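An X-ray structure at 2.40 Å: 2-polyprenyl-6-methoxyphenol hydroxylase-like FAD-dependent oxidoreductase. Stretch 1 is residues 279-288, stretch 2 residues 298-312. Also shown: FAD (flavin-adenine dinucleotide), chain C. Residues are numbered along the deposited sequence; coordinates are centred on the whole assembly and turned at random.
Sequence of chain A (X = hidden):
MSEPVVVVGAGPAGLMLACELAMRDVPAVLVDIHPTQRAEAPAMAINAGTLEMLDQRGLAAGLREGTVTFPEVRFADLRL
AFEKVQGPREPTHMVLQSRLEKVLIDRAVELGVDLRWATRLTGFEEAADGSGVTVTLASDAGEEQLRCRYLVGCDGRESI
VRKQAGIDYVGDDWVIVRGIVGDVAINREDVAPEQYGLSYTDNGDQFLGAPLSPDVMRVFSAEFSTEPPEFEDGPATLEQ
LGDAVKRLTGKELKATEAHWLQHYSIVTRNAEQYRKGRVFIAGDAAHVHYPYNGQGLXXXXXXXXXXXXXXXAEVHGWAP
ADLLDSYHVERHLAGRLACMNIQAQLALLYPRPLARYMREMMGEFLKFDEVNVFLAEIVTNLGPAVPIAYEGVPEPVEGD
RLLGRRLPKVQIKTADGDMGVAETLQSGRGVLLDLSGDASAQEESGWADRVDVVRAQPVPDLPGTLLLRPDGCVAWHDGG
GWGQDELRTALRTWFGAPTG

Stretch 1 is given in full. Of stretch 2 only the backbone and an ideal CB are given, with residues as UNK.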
# COMPACT_ATOMS: atom_id res chain seq x y z
N VAL A 279 28.47 -14.72 18.10
CA VAL A 279 27.89 -13.46 18.57
C VAL A 279 26.56 -13.24 17.86
O VAL A 279 26.51 -13.08 16.63
CB VAL A 279 28.83 -12.27 18.35
CG1 VAL A 279 28.21 -11.02 18.93
CG2 VAL A 279 30.18 -12.54 19.00
N PHE A 280 25.47 -13.23 18.63
CA PHE A 280 24.15 -12.90 18.13
C PHE A 280 23.71 -11.57 18.71
O PHE A 280 24.36 -11.02 19.62
CB PHE A 280 23.11 -13.97 18.48
CG PHE A 280 23.47 -15.33 17.98
CD1 PHE A 280 24.43 -16.09 18.62
CD2 PHE A 280 22.87 -15.85 16.87
CE1 PHE A 280 24.76 -17.35 18.17
CE2 PHE A 280 23.20 -17.13 16.41
CZ PHE A 280 24.14 -17.87 17.06
N ILE A 281 22.60 -11.06 18.19
CA ILE A 281 21.98 -9.86 18.75
C ILE A 281 20.48 -10.01 18.60
O ILE A 281 19.99 -10.76 17.76
CB ILE A 281 22.47 -8.56 18.09
CG1 ILE A 281 22.28 -8.61 16.58
CG2 ILE A 281 23.92 -8.25 18.45
CD1 ILE A 281 22.38 -7.25 15.95
N ALA A 282 19.75 -9.26 19.42
CA ALA A 282 18.31 -9.46 19.52
C ALA A 282 17.67 -8.21 20.10
O ALA A 282 18.35 -7.35 20.68
CB ALA A 282 17.98 -10.68 20.39
N GLY A 283 16.36 -8.11 19.91
CA GLY A 283 15.62 -6.96 20.39
C GLY A 283 16.07 -5.67 19.73
O GLY A 283 16.27 -5.60 18.52
N ASP A 284 16.22 -4.62 20.56
CA ASP A 284 16.52 -3.29 20.04
C ASP A 284 17.89 -3.22 19.42
O ASP A 284 18.09 -2.49 18.43
CB ASP A 284 16.38 -2.24 21.13
CG ASP A 284 15.06 -1.51 21.06
OD1 ASP A 284 14.16 -2.01 20.33
OD2 ASP A 284 14.93 -0.44 21.71
N ALA A 285 18.86 -3.97 19.95
CA ALA A 285 20.14 -4.11 19.27
C ALA A 285 20.01 -4.62 17.84
O ALA A 285 20.89 -4.36 17.01
CB ALA A 285 21.06 -5.03 20.09
N ALA A 286 18.96 -5.37 17.51
CA ALA A 286 18.81 -5.84 16.14
C ALA A 286 17.93 -4.93 15.29
O ALA A 286 18.14 -4.86 14.07
CB ALA A 286 18.26 -7.28 16.12
N HIS A 287 16.98 -4.21 15.91
CA HIS A 287 16.01 -3.48 15.11
C HIS A 287 15.23 -2.54 16.02
O HIS A 287 14.85 -2.93 17.14
CB HIS A 287 15.05 -4.45 14.38
CG HIS A 287 14.65 -5.60 15.24
ND1 HIS A 287 13.63 -5.52 16.17
CD2 HIS A 287 15.18 -6.84 15.37
CE1 HIS A 287 13.54 -6.67 16.82
NE2 HIS A 287 14.46 -7.49 16.35
N VAL A 288 14.95 -1.34 15.50
CA VAL A 288 14.24 -0.28 16.23
C VAL A 288 13.43 0.53 15.23
O VAL A 288 13.75 0.58 14.04
CB VAL A 288 15.19 0.68 16.99
CG1 VAL A 288 15.96 -0.06 18.09
CG2 VAL A 288 16.11 1.35 16.01
N UNK A 298 6.93 -7.21 20.93
CA UNK A 298 6.67 -8.48 20.27
C UNK A 298 7.89 -9.07 19.60
O UNK A 298 8.24 -10.23 19.82
CB UNK A 298 5.56 -8.31 19.23
N UNK A 299 8.56 -8.27 18.77
CA UNK A 299 9.76 -8.75 18.10
C UNK A 299 10.86 -9.06 19.12
O UNK A 299 11.59 -10.05 18.97
CB UNK A 299 10.25 -7.72 17.08
N UNK A 300 10.97 -8.26 20.17
CA UNK A 300 11.99 -8.52 21.18
C UNK A 300 11.80 -9.89 21.81
O UNK A 300 12.73 -10.70 21.87
CB UNK A 300 11.96 -7.44 22.26
N UNK A 301 10.60 -10.15 22.33
CA UNK A 301 10.32 -11.45 22.92
C UNK A 301 10.41 -12.53 21.84
O UNK A 301 11.01 -13.59 22.05
CB UNK A 301 8.94 -11.46 23.59
N UNK A 302 9.84 -12.26 20.66
CA UNK A 302 9.96 -13.17 19.52
C UNK A 302 11.39 -13.53 19.21
O UNK A 302 11.70 -14.70 18.95
CB UNK A 302 9.32 -12.55 18.28
N UNK A 303 12.30 -12.55 19.27
CA UNK A 303 13.71 -12.83 18.98
C UNK A 303 14.26 -13.87 19.95
O UNK A 303 14.92 -14.83 19.55
CB UNK A 303 14.54 -11.55 19.05
N UNK A 304 13.98 -13.70 21.24
CA UNK A 304 14.56 -14.58 22.25
C UNK A 304 13.95 -15.96 22.19
O UNK A 304 14.64 -16.97 22.40
CB UNK A 304 14.37 -13.99 23.65
N UNK A 305 12.64 -16.03 21.97
CA UNK A 305 11.99 -17.34 21.90
C UNK A 305 12.55 -18.12 20.73
O UNK A 305 12.87 -19.31 20.86
CB UNK A 305 10.47 -17.20 21.77
N UNK A 306 12.79 -17.45 19.60
CA UNK A 306 13.43 -18.10 18.46
C UNK A 306 14.83 -18.58 18.81
O UNK A 306 15.19 -19.72 18.52
CB UNK A 306 13.49 -17.14 17.27
N UNK A 307 15.65 -17.72 19.43
CA UNK A 307 17.07 -18.06 19.58
C UNK A 307 17.35 -18.95 20.78
O UNK A 307 18.23 -19.81 20.72
CB UNK A 307 17.90 -16.78 19.70
N UNK A 308 16.63 -18.75 21.89
CA UNK A 308 16.75 -19.71 22.97
C UNK A 308 15.98 -20.97 22.61
O UNK A 308 14.75 -20.93 22.40
CB UNK A 308 16.24 -19.12 24.29
N UNK A 309 16.74 -22.07 22.52
CA UNK A 309 16.36 -23.44 22.14
C UNK A 309 17.31 -23.84 21.02
O UNK A 309 17.99 -24.86 21.11
CB UNK A 309 14.90 -23.54 21.70
N UNK A 310 17.48 -22.97 20.02
CA UNK A 310 18.53 -23.24 19.04
C UNK A 310 19.91 -23.25 19.69
O UNK A 310 20.67 -24.22 19.54
CB UNK A 310 18.49 -22.20 17.92
N UNK A 311 20.25 -22.19 20.45
CA UNK A 311 21.50 -22.23 21.21
C UNK A 311 21.51 -23.42 22.15
O UNK A 311 22.51 -24.14 22.26
CB UNK A 311 21.70 -20.93 22.00
N UNK A 312 20.40 -23.65 22.87
CA UNK A 312 20.39 -24.77 23.81
C UNK A 312 20.64 -26.09 23.08
O UNK A 312 21.42 -26.93 23.56
CB UNK A 312 19.06 -24.82 24.56
PA FAD C . 16.20 -2.29 26.02
O1A FAD C . 14.79 -2.18 26.56
O2A FAD C . 16.63 -0.92 25.53
O5B FAD C . 17.20 -3.01 27.13
C5B FAD C . 18.60 -3.04 26.90
C4B FAD C . 19.32 -3.20 28.28
O4B FAD C . 20.61 -3.39 28.16
C3B FAD C . 19.17 -1.90 29.10
O3B FAD C . 18.94 -2.24 30.40
C2B FAD C . 20.54 -1.21 28.96
O2B FAD C . 20.68 -0.23 30.07
C1B FAD C . 21.35 -2.23 29.08
N9A FAD C . 22.67 -2.09 28.51
C8A FAD C . 23.00 -1.40 27.39
N7A FAD C . 24.32 -1.58 27.16
C5A FAD C . 24.80 -2.40 28.13
C6A FAD C . 26.06 -2.91 28.39
N6A FAD C . 27.40 -2.85 27.83
N1A FAD C . 26.27 -3.71 29.44
C2A FAD C . 25.25 -4.03 30.26
N3A FAD C . 24.00 -3.53 30.00
C4A FAD C . 23.78 -2.72 28.95
N1 FAD C . 7.32 -0.97 23.44
C2 FAD C . 5.92 -1.46 23.27
O2 FAD C . 5.67 -2.61 23.16
N3 FAD C . 4.81 -0.45 23.25
C4 FAD C . 5.13 0.97 23.41
O4 FAD C . 4.28 1.79 23.40
C4X FAD C . 6.56 1.42 23.57
N5 FAD C . 6.81 2.83 23.71
C5X FAD C . 8.21 3.31 23.86
C6 FAD C . 8.43 4.68 23.99
C7 FAD C . 9.73 5.15 24.14
C7M FAD C . 9.67 6.67 24.25
C8 FAD C . 10.83 4.28 24.17
C8M FAD C . 12.22 4.89 24.34
C9 FAD C . 10.60 2.89 24.04
C9A FAD C . 9.29 2.39 23.88
N10 FAD C . 9.03 0.91 23.73
C10 FAD C . 7.65 0.45 23.59
C1' FAD C . 10.17 -0.02 23.79
C2' FAD C . 10.43 -0.99 22.62
O2' FAD C . 9.62 -2.10 22.68
C3' FAD C . 11.84 -1.57 22.72
O3' FAD C . 12.10 -2.20 21.51
C4' FAD C . 12.05 -2.63 23.82
O4' FAD C . 11.79 -2.18 25.12
C5' FAD C . 13.55 -2.95 23.73
O5' FAD C . 13.84 -4.17 24.35
P FAD C . 15.41 -4.67 24.49
O1P FAD C . 15.52 -5.59 25.68
O2P FAD C . 15.98 -5.29 23.23
O3P FAD C . 16.28 -3.28 24.70

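Position 298 has helical backbone angles, and an ideal CB there finds nothing of stretch 1 within reach. The residue is Gly-298, whose O accepts a hydrogen bond from the N of 302.

Position 299 points its CB toward stretch 1, tightly placed 3.5 Å from His-287 CE1. A small or slender side chain would suit, such as alanine, serine or threonine. It is Thr-299, with chi1 in p. Its OG1 lies 3.3 Å from His-287 CE1, at the ring edge, and is hydrogen-bonded elsewhere in the structure.

At 300 the backbones come close: Gly-283 CA is 4.0 Å from the CA of 300, whose CB points sideways. Glycine, alanine or serine would fit this close approach. Ala-300 is found, packed beside a glycine with no side chain of its own.

Position 301 points away, so stretch 1 does not choose. It is Ile-301. At 302 an ideal CB would lie 3.0 Å from the O of Gly-298, a clash that favours glycine; Gly-302 is deposited.

Position 303 points its CB toward stretch 1, 3.8 Å from Ala-282 CB and 4.0 Å from Gly-283 N. His-287 NE2 lies 4.9 Å from it. Two possible donors call for a short acceptor, aspartate or asparagine. The residue is Asp-303, with chi1 in m. Its OD2 accepts hydrogen bonds from Gly-283 N at 2.8 Å and His-287 NE2 at 2.6 Å. One carboxylate oxygen thus joins the helix to both the backbone of Gly-283 and the ring of His-287.

Positions 304, 305 and 306 make no contact with stretch 1, and many residues could serve. They are Ala-304, Val-305 and Asn-306.

Position 307 points toward stretch 1, but its CB is not close. The Phe-280 ring offers an apolar surface, so leucine, isoleucine or methionine could reach it. Leu-307 does so with chi1 in t. Its CD1 sits over one ring face, 4.2 Å from the centroid of Phe-280, a CH-pi contact. Its CD2 packs 3.9 Å from Phe-280 CB.

Position 308 has a psi of 118°, and a CB would be crowded by the O of Ala-304 at 3.3 Å. Gly-308 suits this. At 309 phi is 126°, unusual for a residue with a side chain, yet Trp-309 is deposited, out of reach of stretch 1. Position 310 is also out of reach; Lys-310 NZ donates to Asn-306 OD1 at 2.7 Å.

Position 311 points toward stretch 1, with room for a long apolar chain. Ile-311 brings CD1 to 4.5 Å from Phe-280 CE1. Position 312 is out of reach of stretch 1, so many residues would do; it is Ala-312.

Stretch 2 298-312: GTAIGDAVNLGWKIA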
# COMPACT_ATOMS: atom_id res chain seq x y z
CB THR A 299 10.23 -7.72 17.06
OG1 THR A 299 10.41 -6.46 17.69
CG2 THR A 299 9.17 -7.54 15.98
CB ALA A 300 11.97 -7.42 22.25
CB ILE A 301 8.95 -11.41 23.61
CG1 ILE A 301 8.97 -10.38 24.75
CG2 ILE A 301 8.62 -12.75 24.17
CD1 ILE A 301 9.64 -10.92 25.98
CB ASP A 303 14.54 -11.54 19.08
CG ASP A 303 14.43 -10.64 17.85
OD1 ASP A 303 13.89 -11.04 16.80
OD2 ASP A 303 14.94 -9.50 17.93
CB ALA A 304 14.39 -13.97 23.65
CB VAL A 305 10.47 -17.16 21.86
CG1 VAL A 305 9.76 -18.48 21.61
CG2 VAL A 305 9.99 -16.54 23.19
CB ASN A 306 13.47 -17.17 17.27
CG ASN A 306 13.94 -17.88 16.01
OD1 ASN A 306 15.10 -18.24 15.89
ND2 ASN A 306 13.02 -18.10 15.06
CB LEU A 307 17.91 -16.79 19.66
CG LEU A 307 19.38 -17.05 19.96
CD1 LEU A 307 19.96 -17.83 18.82
CD2 LEU A 307 20.13 -15.74 20.18
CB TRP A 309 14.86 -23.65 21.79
CG TRP A 309 14.37 -23.44 20.32
CD1 TRP A 309 13.66 -22.38 19.83
CD2 TRP A 309 14.51 -24.36 19.21
NE1 TRP A 309 13.38 -22.55 18.49
CE2 TRP A 309 13.89 -23.76 18.08
CE3 TRP A 309 15.10 -25.62 19.06
CZ2 TRP A 309 13.85 -24.38 16.82
CZ3 TRP A 309 15.06 -26.24 17.80
CH2 TRP A 309 14.43 -25.62 16.71
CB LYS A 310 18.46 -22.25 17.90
CG LYS A 310 17.06 -22.15 17.39
CD LYS A 310 17.00 -21.62 16.00
CE LYS A 310 15.58 -21.30 15.69
NZ LYS A 310 15.48 -20.50 14.45
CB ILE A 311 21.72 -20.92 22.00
CG1 ILE A 311 22.39 -19.85 21.15
CG2 ILE A 311 22.66 -21.20 23.16
CD1 ILE A 311 22.58 -18.58 21.89
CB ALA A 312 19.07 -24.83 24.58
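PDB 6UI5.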